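PDB 5FF5: PaaA from Enterobacter agglomerans, which takes part in building the bicyclic core of pantocin A, and is probably an adenylating enzyme related to the ThiF and ubiquitin-activating E1 proteins. Local coordinates for residues A152-G157 against Y198-H203; N171-Q175 against W323-P327. The contacts are given in a common frame with arbitrary orientation. Residues are numbered along the deposited sequence.

How the contacts relate
The segments interleave along the chain in the order 152-157, 171-175, 198-203 and 323-327, so contact 1 and contact 2 cross. Their centres are about 23 Å apart and their nearest atoms about 10 Å. Both belong to the Rossmann-like ThiF fold and share helix 142-153: contact 1 lies at its C-terminal end, while Gln175 and Ala326 of contact 2 touch its side chains Thr145 and Trp146. Residues 171-175 lie in the connection from strand 158-162 to helix 187-198, which delivers segment 198-203. The dimer joins the two sites more directly: Met153 of contact 1 packs on Asn173 of the second subunit, a residue of that chain's contact 2.

Contact 1: A152-G157 against Y198-H203; sequences AMSGIG and YNENVH
Helix 142-153 ends and the chain swings round Gly155 (phi/psi 88/25) in a Schellman motif; a side chain there would jam against the preceding carbonyl. Segment 198-203 leaves helix 187-198 at Asn199 and makes a type I turn to Val202, closed by a weak Val202 N to Asn199 O bond of 3.4 Å. The two run in the same direction, with CA atoms 6.1 Å apart at Met153–Asn199 and 5.5 Å at Gly157–Val202. Val202 (chi1 t) is the main bump: its CG2 lies 4.2 Å from Ala152 CB and 3.5 Å from Ile156 O, and its CG1 4.0 Å from Ile156 CG2, filling the hollow under the bend. Here two successive helices flanking the sheet of a Rossmann-like fold lead into its neighbouring parallel strands, 158-162 and 203-207, and His203 N donates to Gly157 O (3.3 Å, 168°) where the strands start. Beside Val202, Asn199 (chi1 t) reaches the helix end, ND2 donating to Ala152 O at 2.6 Å; that oxygen also accepts from Gly155 N at 3.1 Å. Asn199 OD1 takes Asn201 N at 3.0 Å, an Asx turn, and ND2 also bonds Tyr106 OH. On the far side of Asn199 from Val202, Met153, a selenomethionine with chi1 m and chi2 t, brings CE to 4.2 Å from Tyr198 CD2, while Tyr198 OH bonds the carbonyl of Val176 of the second subunit.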
loop_
_atom_site.group_PDB
_atom_site.type_symbol
_atom_site.label_atom_id
_atom_site.label_comp_id
_atom_site.label_asym_id
_atom_site.label_seq_id
_atom_site.Cartn_x
_atom_site.Cartn_y
_atom_site.Cartn_z
ATOM N N ALA A 152 4.884 4.727 11.056
ATOM C CA ALA A 152 4.422 4.630 12.434
ATOM C C ALA A 152 3.908 3.210 12.713
ATOM O O ALA A 152 4.240 2.601 13.741
ATOM C CB ALA A 152 3.344 5.663 12.712
HETATM N N MSE A 153 3.107 2.683 11.787
HETATM C CA MSE A 153 2.570 1.337 11.926
HETATM C C MSE A 153 3.695 0.300 12.042
HETATM O O MSE A 153 3.581 -0.687 12.778
HETATM C CB MSE A 153 1.653 0.995 10.747
HETATM C CG MSE A 153 0.423 1.881 10.636
HETATM SE SE MSE A 153 -0.690 1.529 9.041
HETATM C CE MSE A 153 -2.103 0.483 9.887
ATOM N N SER A 154 4.786 0.544 11.329
ATOM C CA SER A 154 5.853 -0.425 11.225
ATOM C C SER A 154 6.751 -0.402 12.458
ATOM O O SER A 154 7.686 -1.206 12.581
ATOM C CB SER A 154 6.647 -0.143 9.973
ATOM O OG SER A 154 5.795 -0.309 8.860
ATOM N N GLY A 155 6.459 0.510 13.381
ATOM C CA GLY A 155 7.210 0.576 14.611
ATOM C C GLY A 155 8.440 1.453 14.540
ATOM O O GLY A 155 9.381 1.218 15.281
ATOM N N ILE A 156 8.463 2.430 13.634
ATOM C CA ILE A 156 9.543 3.429 13.601
ATOM C C ILE A 156 9.688 4.061 14.975
ATOM O O ILE A 156 8.709 4.264 15.684
ATOM C CB ILE A 156 9.289 4.559 12.573
ATOM C CG1 ILE A 156 10.598 5.083 12.005
ATOM C CG2 ILE A 156 8.465 5.685 13.175
ATOM C CD1 ILE A 156 11.219 4.152 10.999
ATOM N N GLY A 157 10.913 4.333 15.381
ATOM C CA GLY A 157 11.115 4.864 16.715
ATOM C C GLY A 157 10.526 6.249 16.952
ATOM O O GLY A 157 9.725 6.442 17.862
ATOM N N TYR A 198 -2.960 5.292 16.164
ATOM C CA TYR A 198 -2.513 4.080 15.502
ATOM C C TYR A 198 -1.434 3.344 16.293
ATOM O O TYR A 198 -1.544 2.143 16.524
ATOM C CB TYR A 198 -1.997 4.412 14.102
ATOM C CG TYR A 198 -3.099 4.483 13.096
ATOM C CD1 TYR A 198 -3.646 5.698 12.717
ATOM C CD2 TYR A 198 -3.630 3.327 12.549
ATOM C CE1 TYR A 198 -4.679 5.761 11.800
ATOM C CE2 TYR A 198 -4.664 3.378 11.636
ATOM C CZ TYR A 198 -5.184 4.596 11.261
ATOM O OH TYR A 198 -6.209 4.625 10.345
ATOM N N ASN A 199 -0.385 4.062 16.689
ATOM C CA ASN A 199 0.733 3.451 17.387
ATOM C C ASN A 199 1.244 4.388 18.464
ATOM O O ASN A 199 1.919 5.361 18.183
ATOM C CB ASN A 199 1.850 3.099 16.409
ATOM C CG ASN A 199 2.921 2.228 17.031
ATOM O OD1 ASN A 199 2.964 2.055 18.251
ATOM N ND2 ASN A 199 3.831 1.722 16.199
ATOM N N GLU A 200 0.919 4.068 19.703
ATOM C CA GLU A 200 1.190 4.889 20.870
ATOM C C GLU A 200 2.666 4.808 21.264
ATOM O O GLU A 200 3.118 5.508 22.153
ATOM C CB GLU A 200 0.293 4.381 21.995
ATOM C CG GLU A 200 0.375 5.022 23.354
ATOM C CD GLU A 200 -0.626 4.372 24.335
ATOM O OE1 GLU A 200 -1.684 3.861 23.881
ATOM O OE2 GLU A 200 -0.334 4.336 25.554
ATOM N N ASN A 201 3.418 3.934 20.604
ATOM C CA ASN A 201 4.829 3.752 20.932
ATOM C C ASN A 201 5.767 4.638 20.135
ATOM O O ASN A 201 6.964 4.704 20.415
ATOM C CB ASN A 201 5.223 2.299 20.719
ATOM C CG ASN A 201 4.301 1.358 21.415
ATOM O OD1 ASN A 201 4.024 0.268 20.930
ATOM N ND2 ASN A 201 3.777 1.786 22.551
ATOM N N VAL A 202 5.219 5.298 19.125
ATOM C CA VAL A 202 5.981 6.228 18.313
ATOM C C VAL A 202 6.027 7.629 18.938
ATOM O O VAL A 202 4.989 8.173 19.314
ATOM C CB VAL A 202 5.378 6.324 16.922
ATOM C CG1 VAL A 202 6.175 7.310 16.066
ATOM C CG2 VAL A 202 5.374 4.969 16.296
ATOM N N HIS A 203 7.221 8.206 19.070
ATOM C CA HIS A 203 7.352 9.582 19.559
ATOM C C HIS A 203 7.243 10.536 18.393
ATOM O O HIS A 203 7.962 10.399 17.413
ATOM C CB HIS A 203 8.694 9.815 20.267
ATOM C CG HIS A 203 8.983 8.832 21.354
ATOM N ND1 HIS A 203 9.988 7.893 21.262
ATOM C CD2 HIS A 203 8.383 8.625 22.550
ATOM C CE1 HIS A 203 10.000 7.151 22.356
ATOM N NE2 HIS A 203 9.035 7.574 23.154
#

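Contact 2: N171-Q175 against W323-P327. With SO4 (sulfate ion), chain C.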
loop_
_atom_site.group_PDB
_atom_site.type_symbol
_atom_site.label_atom_id
_atom_site.label_comp_id
_atom_site.label_asym_id
_atom_site.label_seq_id
_atom_site.Cartn_x
_atom_site.Cartn_y
_atom_site.Cartn_z
ATOM N N ASN A 171 -8.009 18.313 1.338
ATOM C CA ASN A 171 -6.899 17.445 1.696
ATOM C C ASN A 171 -7.364 16.041 2.092
ATOM O O ASN A 171 -6.601 15.064 2.047
ATOM C CB ASN A 171 -6.087 18.064 2.829
ATOM C CG ASN A 171 -5.407 19.347 2.419
ATOM O OD1 ASN A 171 -5.362 19.689 1.234
ATOM N ND2 ASN A 171 -4.849 20.057 3.397
ATOM N N ILE A 172 -8.622 15.959 2.507
ATOM C CA ILE A 172 -9.199 14.730 3.015
ATOM C C ILE A 172 -9.252 13.586 1.995
ATOM O O ILE A 172 -9.203 12.421 2.389
ATOM C CB ILE A 172 -10.593 15.002 3.565
ATOM C CG1 ILE A 172 -10.464 16.030 4.663
ATOM C CG2 ILE A 172 -11.137 13.790 4.258
ATOM C CD1 ILE A 172 -9.406 15.633 5.665
ATOM N N ASN A 173 -9.360 13.879 0.700
ATOM C CA ASN A 173 -9.400 12.775 -0.263
ATOM C C ASN A 173 -8.070 12.007 -0.411
ATOM O O ASN A 173 -8.073 10.850 -0.810
ATOM C CB ASN A 173 -9.888 13.263 -1.638
ATOM C CG ASN A 173 -8.829 14.026 -2.405
ATOM O OD1 ASN A 173 -7.989 14.710 -1.820
ATOM N ND2 ASN A 173 -8.860 13.913 -3.729
ATOM N N ARG A 174 -6.937 12.627 -0.105
ATOM C CA ARG A 174 -5.651 11.973 -0.375
ATOM C C ARG A 174 -4.657 11.967 0.793
ATOM O O ARG A 174 -3.789 11.097 0.863
ATOM C CB ARG A 174 -4.973 12.618 -1.594
ATOM C CG ARG A 174 -4.955 14.120 -1.567
ATOM C CD ARG A 174 -4.068 14.683 -2.650
ATOM N NE ARG A 174 -3.890 16.129 -2.502
ATOM C CZ ARG A 174 -4.888 17.000 -2.379
ATOM N NH1 ARG A 174 -6.144 16.579 -2.409
ATOM N NH2 ARG A 174 -4.633 18.297 -2.242
ATOM N N GLN A 175 -4.747 12.951 1.681
ATOM C CA GLN A 175 -3.823 13.021 2.800
ATOM C C GLN A 175 -4.421 12.258 3.980
ATOM O O GLN A 175 -5.284 12.788 4.683
ATOM C CB GLN A 175 -3.555 14.486 3.139
ATOM C CG GLN A 175 -3.402 15.379 1.883
ATOM C CD GLN A 175 -2.750 16.725 2.165
ATOM O OE1 GLN A 175 -2.333 17.004 3.288
ATOM N NE2 GLN A 175 -2.652 17.562 1.137
ATOM N N TRP A 323 -3.451 18.279 -8.875
ATOM C CA TRP A 323 -4.394 17.201 -9.222
ATOM C C TRP A 323 -3.959 15.814 -8.677
ATOM O O TRP A 323 -3.023 15.211 -9.181
ATOM C CB TRP A 323 -4.562 17.151 -10.741
ATOM C CG TRP A 323 -3.263 17.029 -11.474
ATOM C CD1 TRP A 323 -2.304 17.981 -11.607
ATOM C CD2 TRP A 323 -2.794 15.883 -12.184
ATOM N NE1 TRP A 323 -1.252 17.497 -12.349
ATOM C CE2 TRP A 323 -1.534 16.209 -12.721
ATOM C CE3 TRP A 323 -3.310 14.606 -12.406
ATOM C CZ2 TRP A 323 -0.786 15.307 -13.465
ATOM C CZ3 TRP A 323 -2.568 13.724 -13.149
ATOM C CH2 TRP A 323 -1.320 14.073 -13.668
ATOM N N GLN A 324 -4.651 15.307 -7.665
ATOM C CA GLN A 324 -4.204 14.110 -6.969
ATOM C C GLN A 324 -5.349 13.270 -6.432
ATOM O O GLN A 324 -6.435 13.789 -6.158
ATOM C CB GLN A 324 -3.283 14.483 -5.811
ATOM C CG GLN A 324 -1.875 14.848 -6.218
ATOM C CD GLN A 324 -1.014 13.633 -6.556
ATOM O OE1 GLN A 324 -1.467 12.479 -6.491
ATOM N NE2 GLN A 324 0.243 13.892 -6.925
ATOM N N SER A 325 -5.088 11.973 -6.269
ATOM C CA SER A 325 -6.003 11.044 -5.605
ATOM C C SER A 325 -5.166 10.065 -4.793
ATOM O O SER A 325 -3.951 9.994 -4.958
ATOM C CB SER A 325 -6.860 10.302 -6.614
ATOM O OG SER A 325 -6.042 9.472 -7.415
ATOM N N ALA A 326 -5.799 9.339 -3.884
ATOM C CA ALA A 326 -5.046 8.536 -2.911
ATOM C C ALA A 326 -4.170 7.392 -3.493
ATOM O O ALA A 326 -3.034 7.195 -3.042
ATOM C CB ALA A 326 -6.013 7.981 -1.854
ATOM N N PRO A 327 -4.693 6.637 -4.483
ATOM C CA PRO A 327 -4.028 5.429 -5.009
ATOM C C PRO A 327 -2.560 5.604 -5.378
ATOM O O PRO A 327 -1.748 4.717 -5.148
ATOM C CB PRO A 327 -4.852 5.094 -6.257
ATOM C CG PRO A 327 -6.210 5.589 -5.926
ATOM C CD PRO A 327 -6.014 6.839 -5.108
HETATM S S SO4 C . -0.372 16.815 -2.359
HETATM O O1 SO4 C . -0.713 15.850 -3.411
HETATM O O2 SO4 C . -1.310 16.679 -1.253
HETATM O O3 SO4 C . -0.482 18.203 -2.827
HETATM O O4 SO4 C . 0.983 16.528 -1.873
#
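In this Rossmann-like ThiF fold, the loop after strand 158-162 meets the chain entering helix 326-345; the Arg174 side chain lies near, without touching, a glycine-rich turn that fits the GxGxxG pattern. Backbone bonds shape the loop: residues 171-173 have helical phi/psi, and Asn171 O accepts from Arg174 N (3.3 Å) and Gln175 N (2.8 Å). Van der Waals contact does most of the joining. The CA atoms of Arg174 and Ala326 come within 4.3 Å, Asn173 O rests 3.7 Å from Ala326 CB, and the aliphatic part of Arg174 lies along residues 324-325, CB 4.1 Å from Ser325 C and CD 3.3 Å from Gln324 CB, tighter than normal packing and perhaps imprecise at 2.93 Å resolution. Polar links are slight: a weak hydrogen bond from Asn173 ND2 to Gln324 O (3.4 Å), and one within the loop, also weak, from Arg174 NH1 to Asn173 OD1 (2.7 Å). The second subunit is close by, its Gln112 bonding the Ser325 hydroxyl. A sulfate, probably from the crystallisation liquor, is also held by Gly142 N, consistent with an anion pocket where E1 relatives bind nucleotide phosphates. Its O2 meets the guanidinium at its edge, accepting from Arg174 NE at 2.9 Å.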